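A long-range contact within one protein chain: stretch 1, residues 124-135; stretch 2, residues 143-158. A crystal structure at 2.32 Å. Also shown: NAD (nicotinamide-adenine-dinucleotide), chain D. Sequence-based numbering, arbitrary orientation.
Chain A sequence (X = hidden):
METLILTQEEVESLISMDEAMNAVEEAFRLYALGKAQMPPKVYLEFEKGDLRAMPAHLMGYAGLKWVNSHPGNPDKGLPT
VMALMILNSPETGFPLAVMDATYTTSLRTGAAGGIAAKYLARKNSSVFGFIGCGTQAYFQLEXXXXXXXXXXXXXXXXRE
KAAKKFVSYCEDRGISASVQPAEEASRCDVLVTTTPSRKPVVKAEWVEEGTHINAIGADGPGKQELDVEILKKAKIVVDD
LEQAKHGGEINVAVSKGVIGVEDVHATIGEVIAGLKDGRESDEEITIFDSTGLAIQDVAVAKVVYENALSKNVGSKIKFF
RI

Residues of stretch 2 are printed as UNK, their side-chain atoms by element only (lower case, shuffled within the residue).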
ATOM      1  N   ASN A 124     -26.533 -11.260 -29.256  1.00 26.51           N
ATOM      2  CA  ASN A 124     -27.832 -10.634 -29.571  1.00 27.12           C
ATOM      3  C   ASN A 124     -28.554  -9.942 -28.382  1.00 26.51           C
ATOM      4  O   ASN A 124     -29.724  -9.566 -28.495  1.00 27.31           O
ATOM      5  CB  ASN A 124     -28.779 -11.676 -30.215  1.00 24.59           C
ATOM      6  CG  ASN A 124     -29.191 -12.794 -29.244  1.00 26.15           C
ATOM      7  OD1 ASN A 124     -28.658 -12.916 -28.153  1.00 23.37           O
ATOM      8  ND2 ASN A 124     -30.132 -13.617 -29.662  1.00 25.36           N
ATOM      9  N   SER A 125     -27.859  -9.755 -27.259  1.00 26.02           N
ATOM     10  CA  SER A 125     -28.459  -9.117 -26.072  1.00 22.57           C
ATOM     11  C   SER A 125     -29.042  -7.760 -26.412  1.00 21.86           C
ATOM     12  O   SER A 125     -28.415  -6.961 -27.115  1.00 19.81           O
ATOM     13  CB  SER A 125     -27.416  -8.943 -24.942  1.00 21.66           C
ATOM     14  OG  SER A 125     -27.019 -10.195 -24.411  1.00 19.89           O
ATOM     15  N   SER A 126     -30.242  -7.497 -25.903  1.00 21.13           N
ATOM     16  CA  SER A 126     -30.882  -6.219 -26.159  1.00 22.18           C
ATOM     17  C   SER A 126     -31.635  -5.690 -24.952  1.00 22.90           C
ATOM     18  O   SER A 126     -31.880  -4.489 -24.864  1.00 22.89           O
ATOM     19  CB  SER A 126     -31.864  -6.353 -27.315  1.00 21.52           C
ATOM     20  OG  SER A 126     -32.756  -7.407 -27.026  1.00 26.45           O
ATOM     21  N   VAL A 127     -32.055  -6.592 -24.061  1.00 22.90           N
ATOM     22  CA  VAL A 127     -32.778  -6.172 -22.874  1.00 22.66           C
ATOM     23  C   VAL A 127     -31.784  -6.142 -21.732  1.00 22.61           C
ATOM     24  O   VAL A 127     -31.160  -7.152 -21.428  1.00 24.69           O
ATOM     25  CB  VAL A 127     -33.942  -7.125 -22.543  1.00 22.87           C
ATOM     26  CG1 VAL A 127     -34.709  -6.593 -21.344  1.00 20.80           C
ATOM     27  CG2 VAL A 127     -34.899  -7.234 -23.761  1.00 22.83           C
ATOM     28  N   PHE A 128     -31.623  -4.973 -21.124  1.00 20.80           N
ATOM     29  CA  PHE A 128     -30.687  -4.814 -20.030  1.00 20.88           C
ATOM     30  C   PHE A 128     -31.385  -4.485 -18.748  1.00 18.79           C
ATOM     31  O   PHE A 128     -32.102  -3.495 -18.675  1.00 18.14           O
ATOM     32  CB  PHE A 128     -29.672  -3.709 -20.359  1.00 21.07           C
ATOM     33  CG  PHE A 128     -28.708  -4.090 -21.454  1.00 20.72           C
ATOM     34  CD1 PHE A 128     -29.144  -4.217 -22.782  1.00 21.63           C
ATOM     35  CD2 PHE A 128     -27.385  -4.392 -21.157  1.00 19.50           C
ATOM     36  CE1 PHE A 128     -28.271  -4.646 -23.792  1.00 19.33           C
ATOM     37  CE2 PHE A 128     -26.516  -4.822 -22.168  1.00 21.71           C
ATOM     38  CZ  PHE A 128     -26.968  -4.948 -23.480  1.00 19.56           C
ATOM     39  N   GLY A 129     -31.172  -5.324 -17.744  1.00 17.47           N
ATOM     40  CA  GLY A 129     -31.762  -5.108 -16.436  1.00 15.42           C
ATOM     41  C   GLY A 129     -30.744  -4.622 -15.397  1.00 16.17           C
ATOM     42  O   GLY A 129     -29.595  -5.084 -15.349  1.00 16.01           O
ATOM     43  N   PHE A 130     -31.161  -3.673 -14.568  1.00 15.44           N
ATOM     44  CA  PHE A 130     -30.314  -3.138 -13.527  1.00 15.02           C
ATOM     45  C   PHE A 130     -30.939  -3.280 -12.135  1.00 16.46           C
ATOM     46  O   PHE A 130     -32.043  -2.776 -11.857  1.00 17.37           O
ATOM     47  CB  PHE A 130     -30.003  -1.666 -13.798  1.00 16.52           C
ATOM     48  CG  PHE A 130     -29.151  -1.440 -15.021  1.00 18.76           C
ATOM     49  CD1 PHE A 130     -29.711  -1.529 -16.299  1.00 18.61           C
ATOM     50  CD2 PHE A 130     -27.793  -1.140 -14.896  1.00 17.24           C
ATOM     51  CE1 PHE A 130     -28.929  -1.321 -17.449  1.00 19.95           C
ATOM     52  CE2 PHE A 130     -26.987  -0.925 -16.041  1.00 19.37           C
ATOM     53  CZ  PHE A 130     -27.560  -1.016 -17.315  1.00 21.00           C
ATOM     54  N   ILE A 131     -30.251  -4.011 -11.269  1.00 15.68           N
ATOM     55  CA  ILE A 131     -30.683  -4.156  -9.890  1.00 14.97           C
ATOM     56  C   ILE A 131     -29.740  -3.199  -9.170  1.00 16.04           C
ATOM     57  O   ILE A 131     -28.571  -3.516  -8.972  1.00 14.77           O
ATOM     58  CB  ILE A 131     -30.454  -5.571  -9.358  1.00 15.16           C
ATOM     59  CG1 ILE A 131     -31.154  -6.588 -10.261  1.00 15.70           C
ATOM     60  CG2 ILE A 131     -30.974  -5.671  -7.953  1.00 13.55           C
ATOM     61  CD1 ILE A 131     -32.640  -6.310 -10.446  1.00 14.90           C
ATOM     62  N   GLY A 132     -30.258  -2.034  -8.794  1.00 15.93           N
ATOM     63  CA  GLY A 132     -29.473  -1.010  -8.138  1.00 16.46           C
ATOM     64  C   GLY A 132     -29.291   0.094  -9.177  1.00 18.49           C
ATOM     65  O   GLY A 132     -28.837  -0.174 -10.292  1.00 19.21           O
ATOM     66  N   CYS A 133     -29.648   1.323  -8.837  1.00 18.01           N
ATOM     67  CA  CYS A 133     -29.540   2.415  -9.796  1.00 17.94           C
ATOM     68  C   CYS A 133     -28.737   3.583  -9.245  1.00 19.33           C
ATOM     69  O   CYS A 133     -29.087   4.742  -9.477  1.00 22.11           O
ATOM     70  CB  CYS A 133     -30.940   2.891 -10.242  1.00 16.54           C
ATOM     71  SG  CYS A 133     -31.965   1.602 -11.070  1.00 19.77           S
ATOM     72  N   GLY A 134     -27.674   3.262  -8.500  1.00 18.87           N
ATOM     73  CA  GLY A 134     -26.764   4.267  -7.964  1.00 17.17           C
ATOM     74  C   GLY A 134     -25.646   4.573  -8.981  1.00 19.50           C
ATOM     75  O   GLY A 134     -25.728   4.202 -10.161  1.00 19.52           O
ATOM     76  N   THR A 135     -24.589   5.221  -8.512  1.00 17.66           N
ATOM     77  CA  THR A 135     -23.485   5.623  -9.348  1.00 19.13           C
ATOM     78  C   THR A 135     -22.948   4.593 -10.316  1.00 19.55           C
ATOM     79  O   THR A 135     -22.879   4.828 -11.514  1.00 19.81           O
ATOM     80  CB  THR A 135     -22.319   6.116  -8.484  1.00 20.18           C
ATOM     81  OG1 THR A 135     -22.722   7.303  -7.791  1.00 23.04           O
ATOM     82  CG2 THR A 135     -21.098   6.416  -9.348  1.00 19.62           C
ATOM     83  N   UNK A 143     -20.670   1.949 -20.310  1.00 19.18           N
ATOM     84  CA  UNK A 143     -19.708   1.043 -20.901  1.00 18.38           C
ATOM     85  C   UNK A 143     -20.434   0.075 -21.851  1.00 20.65           C
ATOM     86  O   UNK A 143     -19.974  -0.178 -22.983  1.00 21.10           O
ATOM     87  c   UNK A 143     -19.002   0.269 -19.834  1.00 16.57           C
ATOM     88  N   UNK A 144     -21.558  -0.467 -21.380  1.00 17.88           N
ATOM     89  CA  UNK A 144     -22.335  -1.419 -22.150  1.00 19.14           C
ATOM     90  C   UNK A 144     -22.862  -0.867 -23.473  1.00 20.12           C
ATOM     91  O   UNK A 144     -22.932  -1.598 -24.482  1.00 20.29           O
ATOM     92  c   UNK A 144     -23.173  -2.893 -20.121  1.00 15.58           C
ATOM     93  c   UNK A 144     -24.396  -3.073 -19.227  1.00 15.20           C
ATOM     94  c   UNK A 144     -23.504  -1.963 -21.302  1.00 16.12           C
ATOM     95  c   UNK A 144     -22.712  -4.261 -20.665  1.00 12.74           C
ATOM     96  N   UNK A 145     -23.243   0.400 -23.511  1.00 20.56           N
ATOM     97  CA  UNK A 145     -23.717   0.867 -24.777  1.00 24.60           C
ATOM     98  C   UNK A 145     -22.568   1.096 -25.746  1.00 24.85           C
ATOM     99  O   UNK A 145     -22.785   1.401 -26.897  1.00 25.03           O
ATOM    100  n   UNK A 145     -26.088   6.780 -25.034  1.00 32.50           N
ATOM    101  c   UNK A 145     -24.034   3.303 -24.064  1.00 30.00           C
ATOM    102  n   UNK A 145     -24.558   7.948 -23.785  1.00 34.58           N
ATOM    103  n   UNK A 145     -24.584   5.652 -23.719  1.00 33.97           N
ATOM    104  c   UNK A 145     -25.069   6.793 -24.192  1.00 33.92           C
ATOM    105  c   UNK A 145     -24.623   2.090 -24.643  1.00 26.61           C
ATOM    106  c   UNK A 145     -25.116   4.352 -24.065  1.00 30.78           C
ATOM    107  N   UNK A 146     -21.335   0.926 -25.300  1.00 25.39           N
ATOM    108  CA  UNK A 146     -20.231   1.063 -26.244  1.00 25.99           C
ATOM    109  C   UNK A 146     -20.161  -0.282 -26.950  1.00 25.19           C
ATOM    110  O   UNK A 146     -19.598  -0.398 -28.009  1.00 25.51           O
ATOM    111  n   UNK A 146     -18.877   7.150 -23.850  1.00 29.65           N
ATOM    112  c   UNK A 146     -19.415   3.665 -24.871  1.00 29.42           C
ATOM    113  c   UNK A 146     -18.428   2.759 -25.547  1.00 28.47           C
ATOM    114  n   UNK A 146     -20.575   5.679 -23.294  1.00 28.85           N
ATOM    115  c   UNK A 146     -19.443   5.946 -23.946  1.00 30.84           C
ATOM    116  c   UNK A 146     -18.896   1.316 -25.530  1.00 26.24           C
ATOM    117  n   UNK A 146     -18.875   5.004 -24.696  1.00 31.26           N
ATOM    118  N   UNK A 147     -20.744  -1.310 -26.355  1.00 24.51           N
ATOM    119  CA  UNK A 147     -20.643  -2.617 -26.980  1.00 26.69           C
ATOM    120  C   UNK A 147     -21.941  -3.243 -27.467  1.00 26.11           C
ATOM    121  O   UNK A 147     -21.918  -4.238 -28.199  1.00 26.93           O
ATOM    122  c   UNK A 147     -19.888  -3.629 -26.039  1.00 27.75           C
ATOM    123  c   UNK A 147     -18.389  -3.244 -25.956  1.00 28.59           C
ATOM    124  c   UNK A 147     -20.474  -3.610 -24.639  1.00 29.01           C
ATOM    125  N   UNK A 148     -23.069  -2.666 -27.072  1.00 25.89           N
ATOM    126  CA  UNK A 148     -24.365  -3.194 -27.499  1.00 26.04           C
ATOM    127  C   UNK A 148     -25.342  -2.075 -27.772  1.00 27.68           C
ATOM    128  O   UNK A 148     -25.312  -1.020 -27.138  1.00 28.28           O
ATOM    129  c   UNK A 148     -24.327  -5.365 -26.136  1.00 24.00           C
ATOM    130  c   UNK A 148     -24.491  -6.475 -26.966  1.00 23.30           C
ATOM    131  c   UNK A 148     -23.164  -7.812 -25.450  1.00 21.81           C
ATOM    132  c   UNK A 148     -23.921  -7.693 -26.636  1.00 22.05           C
ATOM    133  c   UNK A 148     -23.572  -5.499 -24.975  1.00 22.96           C
ATOM    134  c   UNK A 148     -22.995  -6.708 -24.631  1.00 23.36           C
ATOM    135  c   UNK A 148     -25.030  -4.070 -26.429  1.00 25.37           C
ATOM    136  N   UNK A 149     -26.215  -2.300 -28.732  1.00 28.89           N
ATOM    137  CA  UNK A 149     -27.231  -1.315 -28.982  1.00 31.28           C
ATOM    138  C   UNK A 149     -28.242  -1.781 -27.955  1.00 29.19           C
ATOM    139  O   UNK A 149     -28.699  -2.911 -28.000  1.00 29.77           O
ATOM    140  o   UNK A 149     -26.970   0.729 -30.938  1.00 45.30           O
ATOM    141  c   UNK A 149     -27.115  -0.458 -31.346  1.00 42.18           C
ATOM    142  c   UNK A 149     -27.772  -1.440 -30.403  1.00 36.38           C
ATOM    143  o   UNK A 149     -26.748  -0.859 -32.479  1.00 43.38           O
ATOM    144  N   UNK A 150     -28.551  -0.928 -27.005  1.00 28.22           N
ATOM    145  CA  UNK A 150     -29.479  -1.286 -25.943  1.00 27.30           C
ATOM    146  C   UNK A 150     -30.935  -1.111 -26.354  1.00 27.04           C
ATOM    147  O   UNK A 150     -31.405   0.006 -26.561  1.00 26.94           O
ATOM    148  c   UNK A 150     -27.287  -0.165 -22.940  1.00 26.88           C
ATOM    149  c   UNK A 150     -30.187  -0.702 -23.619  1.00 27.70           C
ATOM    150  c   UNK A 150     -27.751  -0.872 -24.170  1.00 27.19           C
ATOM    151  c   UNK A 150     -29.150  -0.461 -24.677  1.00 26.64           C
ATOM    152  N   UNK A 151     -31.639  -2.231 -26.487  1.00 26.17           N
ATOM    153  CA  UNK A 151     -33.028  -2.191 -26.892  1.00 25.06           C
ATOM    154  C   UNK A 151     -33.965  -1.686 -25.819  1.00 25.34           C
ATOM    155  O   UNK A 151     -34.812  -0.846 -26.093  1.00 23.44           O
ATOM    156  N   UNK A 152     -33.794  -2.191 -24.602  1.00 24.52           N
ATOM    157  CA  UNK A 152     -34.640  -1.801 -23.498  1.00 25.87           C
ATOM    158  C   UNK A 152     -33.945  -1.894 -22.150  1.00 25.05           C
ATOM    159  O   UNK A 152     -33.154  -2.801 -21.915  1.00 26.47           O
ATOM    160  c   UNK A 152     -37.866  -3.347 -22.026  1.00 28.50           C
ATOM    161  o   UNK A 152     -37.766  -4.441 -22.609  1.00 28.89           O
ATOM    162  o   UNK A 152     -38.768  -3.104 -21.196  1.00 27.75           O
ATOM    163  c   UNK A 152     -36.831  -2.273 -22.336  1.00 28.02           C
ATOM    164  c   UNK A 152     -35.878  -2.685 -23.442  1.00 25.79           C
ATOM    165  N   UNK A 153     -34.266  -0.954 -21.266  1.00 24.48           N
ATOM    166  CA  UNK A 153     -33.706  -0.927 -19.923  1.00 21.26           C
ATOM    167  C   UNK A 153     -34.825  -1.117 -18.900  1.00 21.85           C
ATOM    168  O   UNK A 153     -35.862  -0.460 -18.972  1.00 20.59           O
ATOM    169  c   UNK A 153     -32.714   0.621 -18.139  1.00 12.55           C
ATOM    170  c   UNK A 153     -31.613   0.385 -20.439  1.00 20.31           C
ATOM    171  c   UNK A 153     -32.951   0.413 -19.665  1.00 20.03           C
ATOM    172  N   UNK A 154     -34.613  -2.054 -17.981  1.00 21.32           N
ATOM    173  CA  UNK A 154     -35.556  -2.323 -16.901  1.00 20.43           C
ATOM    174  C   UNK A 154     -34.818  -1.982 -15.601  1.00 20.29           C
ATOM    175  O   UNK A 154     -33.849  -2.661 -15.250  1.00 21.40           O
ATOM    176  c   UNK A 154     -38.142  -6.145 -18.431  1.00 23.69           C
ATOM    177  n   UNK A 154     -38.113  -7.622 -18.599  1.00 24.05           N
ATOM    178  c   UNK A 154     -36.727  -5.664 -18.459  1.00 23.31           C
ATOM    179  c   UNK A 154     -36.605  -4.161 -18.287  1.00 23.75           C
ATOM    180  c   UNK A 154     -35.955  -3.788 -16.943  1.00 22.08           C
ATOM    181  N   UNK A 155     -35.263  -0.947 -14.887  1.00 16.76           N
ATOM    182  CA  UNK A 155     -34.557  -0.510 -13.683  1.00 17.75           C
ATOM    183  C   UNK A 155     -35.226  -0.649 -12.317  1.00 16.00           C
ATOM    184  O   UNK A 155     -36.340  -0.184 -12.105  1.00 19.18           O
ATOM    185  c   UNK A 155     -34.123   0.941 -13.877  1.00 17.00           C
ATOM    186  N   UNK A 156     -34.522  -1.250 -11.380  1.00 16.22           N
ATOM    187  CA  UNK A 156     -35.047  -1.418 -10.036  1.00 18.30           C
ATOM    188  C   UNK A 156     -34.113  -0.951  -8.937  1.00 20.32           C
ATOM    189  O   UNK A 156     -32.938  -1.326  -8.908  1.00 21.88           O
ATOM    190  c   UNK A 156     -35.642  -3.114  -8.246  1.00 20.34           C
ATOM    191  c   UNK A 156     -36.156  -3.455  -5.488  1.00 22.73           C
ATOM    192  c   UNK A 156     -36.904  -2.800  -7.696  1.00 17.80           C
ATOM    193  c   UNK A 156     -37.160  -2.964  -6.324  1.00 20.99           C
ATOM    194  o   UNK A 156     -36.409  -3.586  -4.137  1.00 26.01           O
ATOM    195  c   UNK A 156     -34.649  -3.606  -7.382  1.00 19.11           C
ATOM    196  c   UNK A 156     -34.901  -3.783  -6.007  1.00 19.98           C
ATOM    197  c   UNK A 156     -35.357  -2.882  -9.733  1.00 18.36           C
ATOM    198  N   UNK A 157     -34.632  -0.167  -8.006  1.00 20.52           N
ATOM    199  CA  UNK A 157     -33.816   0.265  -6.869  1.00 21.84           C
ATOM    200  C   UNK A 157     -34.791   0.295  -5.703  1.00 21.85           C
ATOM    201  O   UNK A 157     -35.973   0.519  -5.937  1.00 22.10           O
ATOM    202  c   UNK A 157     -33.233   1.667  -7.133  1.00 21.83           C
ATOM    203  c   UNK A 157     -32.057   2.034  -6.183  1.00 23.59           C
ATOM    204  o   UNK A 157     -30.941   2.350  -6.683  1.00 23.94           O
ATOM    205  o   UNK A 157     -32.243   2.014  -4.946  1.00 19.10           O
ATOM    206  N   UNK A 158     -34.338   0.026  -4.472  1.00 22.56           N
ATOM    207  CA  UNK A 158     -35.253   0.100  -3.324  1.00 23.17           C
ATOM    208  C   UNK A 158     -35.654   1.552  -3.157  1.00 23.42           C
ATOM    209  O   UNK A 158     -36.646   1.866  -2.503  1.00 24.55           O
ATOM    210  c   UNK A 158     -34.549  -1.845  -1.882  1.00 25.96           C
ATOM    211  c   UNK A 158     -34.632  -0.339  -1.965  1.00 24.00           C
ATOM    212  c   UNK A 158     -33.253   0.333  -1.751  1.00 23.43           C
TER
HETATM  213  PA  NAD D 400     -24.565   3.882  -4.357  1.00 42.62           P
HETATM  214  O1A NAD D 400     -24.901   3.914  -2.912  1.00 41.84           O
HETATM  215  O2A NAD D 400     -24.598   5.193  -5.154  1.00 43.02           O
HETATM  216  O5B NAD D 400     -25.360   2.796  -5.314  1.00 39.47           O
HETATM  217  C5B NAD D 400     -26.054   1.604  -4.753  1.00 35.24           C
HETATM  218  C4B NAD D 400     -27.553   1.742  -5.130  1.00 32.55           C
HETATM  219  O4B NAD D 400     -28.149   0.487  -4.578  1.00 28.95           O
HETATM  220  C3B NAD D 400     -28.398   2.886  -4.393  1.00 31.27           C
HETATM  221  O3B NAD D 400     -29.089   3.751  -5.379  1.00 28.82           O
HETATM  222  C2B NAD D 400     -29.371   2.145  -3.445  1.00 28.97           C
HETATM  223  O2B NAD D 400     -30.566   2.741  -3.093  1.00 27.63           O
HETATM  224  C1B NAD D 400     -29.467   0.767  -4.170  1.00 29.36           C
HETATM  225  N9A NAD D 400     -29.765  -0.328  -3.295  1.00 28.41           N
HETATM  226  C8A NAD D 400     -29.343  -0.635  -2.017  1.00 30.16           C
HETATM  227  N7A NAD D 400     -29.839  -1.764  -1.557  1.00 31.29           N
HETATM  228  C5A NAD D 400     -30.622  -2.274  -2.498  1.00 26.49           C
HETATM  229  C6A NAD D 400     -31.416  -3.502  -2.557  1.00 26.41           C
HETATM  230  N6A NAD D 400     -31.477  -4.334  -1.549  1.00 24.99           N
HETATM  231  N1A NAD D 400     -32.100  -3.694  -3.745  1.00 24.17           N
HETATM  232  C2A NAD D 400     -32.061  -2.838  -4.793  1.00 27.02           C
HETATM  233  N3A NAD D 400     -31.314  -1.639  -4.779  1.00 25.01           N
HETATM  234  C4A NAD D 400     -30.597  -1.411  -3.616  1.00 27.03           C
HETATM  235  O3  NAD D 400     -23.136   3.149  -4.796  1.00 35.43           O
HETATM  236  PN  NAD D 400     -22.295   2.914  -6.253  1.00 38.15           P
HETATM  237  O1N NAD D 400     -23.211   3.324  -7.376  1.00 40.39           O
HETATM  238  O2N NAD D 400     -20.896   3.476  -6.101  1.00 37.75           O
HETATM  239  O5D NAD D 400     -22.246   1.230  -6.193  1.00 39.15           O
HETATM  240  C5D NAD D 400     -21.872   0.785  -4.731  1.00 41.45           C
HETATM  241  C4D NAD D 400     -21.609  -0.682  -4.635  1.00 44.01           C
HETATM  242  O4D NAD D 400     -20.520  -1.016  -5.664  1.00 45.94           O
HETATM  243  C3D NAD D 400     -21.014  -1.168  -3.275  1.00 43.52           C
HETATM  244  O3D NAD D 400     -21.292  -2.558  -3.024  1.00 42.92           O
HETATM  245  C2D NAD D 400     -19.528  -0.879  -3.508  1.00 42.97           C
HETATM  246  O2D NAD D 400     -18.687  -1.297  -2.484  1.00 41.14           O
HETATM  247  C1D NAD D 400     -19.327  -1.542  -4.952  1.00 44.29           C
HETATM  248  N1N NAD D 400     -18.222  -1.078  -5.860  1.00 44.63           N
HETATM  249  C2N NAD D 400     -17.440  -2.193  -6.394  1.00 44.12           C
HETATM  250  C3N NAD D 400     -16.502  -1.807  -7.419  1.00 44.92           C
HETATM  251  C7N NAD D 400     -15.620  -3.066  -8.002  1.00 45.93           C
HETATM  252  O7N NAD D 400     -14.497  -2.814  -8.525  1.00 46.39           O
HETATM  253  N7N NAD D 400     -16.153  -4.327  -7.910  1.00 46.40           N
HETATM  254  C4N NAD D 400     -16.299  -0.506  -7.935  1.00 43.63           C
HETATM  255  C5N NAD D 400     -17.148   0.499  -7.316  1.00 43.73           C
HETATM  256  C6N NAD D 400     -18.086   0.216  -6.310  1.00 44.10           C

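Position 143 has one side-chain carbon and lies in a helix, out of reach of stretch 1. It is Ala-143. Position 144 has four carbons, forked at the second, and points toward stretch 1, where it meets the rings of Phe-128 and Phe-130. It is Leu-144; its CD1 lies 3.8 Å from Phe-128 CD2 and 4.2 Å from Phe-130 CZ.

Positions 145 and 146 each carry three carbons, a nitrogen, then a carbon bearing two more nitrogens. Neither touches stretch 1. They are Arg-145 and Arg-146. Position 147 has one carbon carrying two others, and also makes no contact. It is Val-147.

Position 148 has one carbon followed by a six-carbon ring with no oxygen. CB of Ser-125 sits over one ring face. This is Phe-148. Its CB is 3.6 Å from Phe-128 CZ, and the two rings meet obliquely, with planes at 57°.

Position 149 has two carbons, the second carrying two oxygens. Its end leads away from stretch 1. Two carbons alone fit the shorter acid, Asp-149. Position 150 has four carbons, forked at the first, with one arm two carbons long. It packs on the Phe-128 ring. It is Ile-150: CG1 lies over the ring face, 4.0 Å from the centroid, in a CH-pi contact.

Position 151 has no side-chain atoms, so it is Gly-151. A CB here would come within a tight 3.1 Å of Ser-126 O. Its N instead gives that oxygen a weak hydrogen bond.

Position 152 has three carbons, the third carrying two oxygens. It lies beside Val-127, on the same sheet face. It is Glu-152. Position 153 has one carbon carrying two others and shares the opposite face with Phe-128 and Phe-130. It is Val-153; CG1 is 4.1 Å from Phe-130 CD1.

Position 154 is a row of four carbons ending in nitrogen. Its carbons pass Val-127. It is Lys-154, with CD 3.6 Å from Val-127 CG1; its NZ is bonded elsewhere in the structure. Position 155 has one carbon, 3.6 Å from Cys-133 SG. That carbon is the CB of Ala-155.

Position 156 has one carbon and a six-carbon ring bearing an oxygen. Ile-131 CG2 lies at the ring edge. It is Tyr-156, whose CE1 also approaches NAD C2A at 3.2 Å.

Position 157 has two carbons, the second carrying two oxygens. One oxygen accepts a hydrogen bond from Cys-133 N. It is Asp-157. OD1 is 2.7 Å from Cys-133 N and also accepts from NAD O3B, while OD2 accepts from NAD O2B. Position 158 has one carbon carrying two others, out of reach. It is Val-158.

The contact is a parallel strand pair. Phe-128 N and Phe-130 N donate to Glu-152 O and Lys-154 O; Lys-154 N and Tyr-156 N donate back to Phe-128 O and Phe-130 O. Apolar packing around Phe-128 joins the strands to the helix. Beyond the strands, Asp-157 ties the backbone at Cys-133 to the NAD ribose.

Stretch 2 143-158: ALRRVFDIGEVKAYDV
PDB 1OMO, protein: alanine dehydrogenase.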